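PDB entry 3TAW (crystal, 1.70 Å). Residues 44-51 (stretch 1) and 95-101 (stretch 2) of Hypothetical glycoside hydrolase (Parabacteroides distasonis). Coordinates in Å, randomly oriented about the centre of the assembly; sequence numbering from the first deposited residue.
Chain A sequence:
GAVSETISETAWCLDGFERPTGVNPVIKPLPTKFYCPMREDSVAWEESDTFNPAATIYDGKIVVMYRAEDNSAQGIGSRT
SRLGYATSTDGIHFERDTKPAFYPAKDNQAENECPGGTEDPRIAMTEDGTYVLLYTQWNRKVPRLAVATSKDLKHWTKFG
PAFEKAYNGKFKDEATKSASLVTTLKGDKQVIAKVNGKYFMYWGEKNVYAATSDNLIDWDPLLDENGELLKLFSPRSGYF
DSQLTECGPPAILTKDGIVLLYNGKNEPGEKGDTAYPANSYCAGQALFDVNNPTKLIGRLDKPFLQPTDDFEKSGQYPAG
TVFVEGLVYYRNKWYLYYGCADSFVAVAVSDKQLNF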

# COMPACT_ATOMS: atom_id res chain seq x y z
N ALA A 44 -20.70 7.31 -10.63
CA ALA A 44 -20.00 8.28 -9.78
C ALA A 44 -18.91 7.53 -8.99
O ALA A 44 -19.13 7.05 -7.86
N TRP A 45 -17.76 7.43 -9.62
CA TRP A 45 -16.72 6.48 -9.24
C TRP A 45 -15.93 6.87 -8.00
O TRP A 45 -15.20 6.04 -7.47
N GLU A 46 -16.07 8.11 -7.54
CA GLU A 46 -15.33 8.57 -6.36
C GLU A 46 -16.22 9.32 -5.38
O GLU A 46 -15.76 10.12 -4.56
N GLU A 47 -17.51 8.99 -5.41
CA GLU A 47 -18.50 9.73 -4.64
C GLU A 47 -18.48 9.44 -3.15
O GLU A 47 -18.86 10.29 -2.36
N SER A 48 -18.05 8.25 -2.75
CA SER A 48 -18.20 7.85 -1.35
C SER A 48 -16.96 8.06 -0.49
O SER A 48 -17.03 8.69 0.57
N ASP A 49 -15.84 7.53 -0.94
CA ASP A 49 -14.60 7.54 -0.14
C ASP A 49 -13.39 7.50 -1.07
O ASP A 49 -13.44 6.84 -2.09
N THR A 50 -12.33 8.20 -0.70
CA THR A 50 -11.09 8.26 -1.49
C THR A 50 -9.95 8.09 -0.49
O THR A 50 -9.71 8.97 0.34
N PHE A 51 -9.25 6.95 -0.57
CA PHE A 51 -8.33 6.59 0.51
C PHE A 51 -7.19 5.71 -0.00
O PHE A 51 -6.85 5.83 -1.18
N GLU A 95 -3.92 17.97 -8.67
CA GLU A 95 -4.78 18.10 -9.84
C GLU A 95 -5.23 16.69 -10.24
O GLU A 95 -4.40 15.81 -10.53
N ARG A 96 -6.54 16.47 -10.22
CA ARG A 96 -7.11 15.11 -10.36
C ARG A 96 -7.77 14.91 -11.71
O ARG A 96 -8.51 15.77 -12.17
N ASP A 97 -7.50 13.76 -12.31
CA ASP A 97 -8.21 13.34 -13.50
C ASP A 97 -9.68 13.04 -13.18
O ASP A 97 -10.02 12.51 -12.12
N THR A 98 -10.53 13.30 -14.17
CA THR A 98 -11.94 13.00 -14.03
C THR A 98 -12.25 11.55 -14.34
O THR A 98 -13.30 11.07 -13.96
N LYS A 99 -11.37 10.88 -15.09
CA LYS A 99 -11.50 9.46 -15.38
C LYS A 99 -10.51 8.67 -14.52
O LYS A 99 -9.35 9.03 -14.46
N PRO A 100 -10.97 7.58 -13.87
CA PRO A 100 -10.00 6.73 -13.18
C PRO A 100 -8.96 6.15 -14.16
O PRO A 100 -9.27 5.89 -15.34
N ALA A 101 -7.74 5.95 -13.67
CA ALA A 101 -6.65 5.42 -14.51
C ALA A 101 -6.54 3.89 -14.45
O ALA A 101 -5.87 3.29 -15.30

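A single tryptophan does most of the work for stretch 1, and it reads the other chain segment largely through backbone. The CA-to-CB bond of Trp-45 points toward stretch 2, and with chi1 at 65° (p) and chi2 at -88° the indole lies along the run from Asp-97 to Pro-100. Its NE1 donates a hydrogen bond to the carbonyl O of Thr-98 at 2.9 Å, so the one polar atom of a buried aromatic is paid for by main chain. The CA-to-CB bond of Thr-98 points away from stretch 1, and the residue meets Trp-45 through that carbonyl. At the ring edge, Trp-45 CZ2 also comes within 3.7 Å of Asp-97 O.

One face of the indole is covered by Pro-100, whose CA-to-CB bond points toward stretch 1. Its CD sits 3.7 Å from the centroid of the Trp-45 five-membered ring, only 13° off the normal, a CH-pi contact that places a rigid ring over aromatic surface while the edge stays free for carbonyls.

The second anchor is charged. Glu-46 (chi1 p, chi2 t) and Arg-96 (m, t, p, with chi4 at 168°) both have CA-to-CB bonds pointing toward the opposing stretch and meet in a salt bridge, Arg-96 NH2 donating to Glu-46 OE1 at 2.9 Å. The carboxylate oxygen approaches the guanidinium edge, near its plane, where the N-H groups are directed. Thr-50 (p) adds a looser contact, its CG2 lying 4.1 Å from Arg-96 NH2.

A water ties the two anchors together: its O donates to Glu-46 OE2 at 2.6 Å and to Asp-97 O at 2.9 Å, so both carboxylate oxygens of Glu-46 serve the contact. The rule is economical: with 276 Å² buried in total, an aromatic capturing a carbonyl, a proline on its face and a salt bridge extended by water join two loop-rich segments.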

# COMPACT_ATOMS: atom_id res chain seq x y z
CB ALA A 44 -20.96 9.01 -8.87
CB TRP A 45 -15.77 6.26 -10.42
CG TRP A 45 -14.99 7.46 -10.83
CD1 TRP A 45 -15.37 8.43 -11.73
CD2 TRP A 45 -13.66 7.79 -10.43
NE1 TRP A 45 -14.37 9.36 -11.87
CE2 TRP A 45 -13.31 8.99 -11.08
CE3 TRP A 45 -12.73 7.19 -9.57
CZ2 TRP A 45 -12.06 9.61 -10.91
CZ3 TRP A 45 -11.50 7.79 -9.40
CH2 TRP A 45 -11.17 8.99 -10.06
CB GLU A 46 -14.11 9.40 -6.77
CG GLU A 46 -14.39 10.58 -7.66
CD GLU A 46 -13.15 11.38 -7.99
OE1 GLU A 46 -12.07 11.05 -7.43
OE2 GLU A 46 -13.27 12.34 -8.79
CB GLU A 47 -19.88 9.39 -5.23
CG GLU A 47 -21.06 10.00 -4.54
CD GLU A 47 -22.31 9.78 -5.36
OE1 GLU A 47 -22.69 8.60 -5.54
OE2 GLU A 47 -22.88 10.78 -5.85
CB SER A 48 -18.63 6.38 -1.27
OG SER A 48 -19.00 6.05 0.07
CB ASP A 49 -14.58 6.34 0.81
CG ASP A 49 -15.69 6.39 1.86
OD1 ASP A 49 -15.55 7.14 2.84
OD2 ASP A 49 -16.71 5.67 1.70
CB THR A 50 -10.94 9.62 -2.22
OG1 THR A 50 -11.12 10.70 -1.30
CG2 THR A 50 -11.95 9.71 -3.37
CB PHE A 51 -9.15 5.98 1.70
CG PHE A 51 -9.99 4.75 1.36
CD1 PHE A 51 -11.15 4.84 0.56
CD2 PHE A 51 -9.70 3.52 1.94
CE1 PHE A 51 -11.91 3.73 0.29
CE2 PHE A 51 -10.49 2.39 1.69
CZ PHE A 51 -11.60 2.49 0.87
CB GLU A 95 -3.99 18.74 -10.95
CG GLU A 95 -4.76 18.94 -12.24
CD GLU A 95 -3.99 19.82 -13.21
OE1 GLU A 95 -3.03 19.31 -13.83
OE2 GLU A 95 -4.35 21.01 -13.31
CB ARG A 96 -8.14 14.86 -9.25
CG ARG A 96 -7.57 14.97 -7.86
CD ARG A 96 -8.65 15.28 -6.83
NE ARG A 96 -9.64 14.22 -6.68
CZ ARG A 96 -10.53 14.18 -5.69
NH1 ARG A 96 -10.58 15.14 -4.78
NH2 ARG A 96 -11.37 13.15 -5.61
CB ASP A 97 -7.56 12.09 -14.10
CG ASP A 97 -6.33 12.40 -14.95
OD1 ASP A 97 -5.91 13.59 -15.03
OD2 ASP A 97 -5.80 11.43 -15.53
CB THR A 98 -12.80 13.91 -14.95
OG1 THR A 98 -12.37 13.78 -16.31
CG2 THR A 98 -12.69 15.33 -14.51
CB LYS A 99 -11.19 9.20 -16.86
CG LYS A 99 -11.67 7.89 -17.37
CD LYS A 99 -11.23 7.66 -18.82
CE LYS A 99 -9.80 7.17 -18.89
NZ LYS A 99 -9.73 5.84 -18.22
CB PRO A 100 -10.85 5.65 -12.53
CG PRO A 100 -12.09 5.57 -13.44
CD PRO A 100 -12.32 6.98 -13.92
CB ALA A 101 -5.33 6.05 -14.10
O HOH W 1 -11.23 13.62 -9.77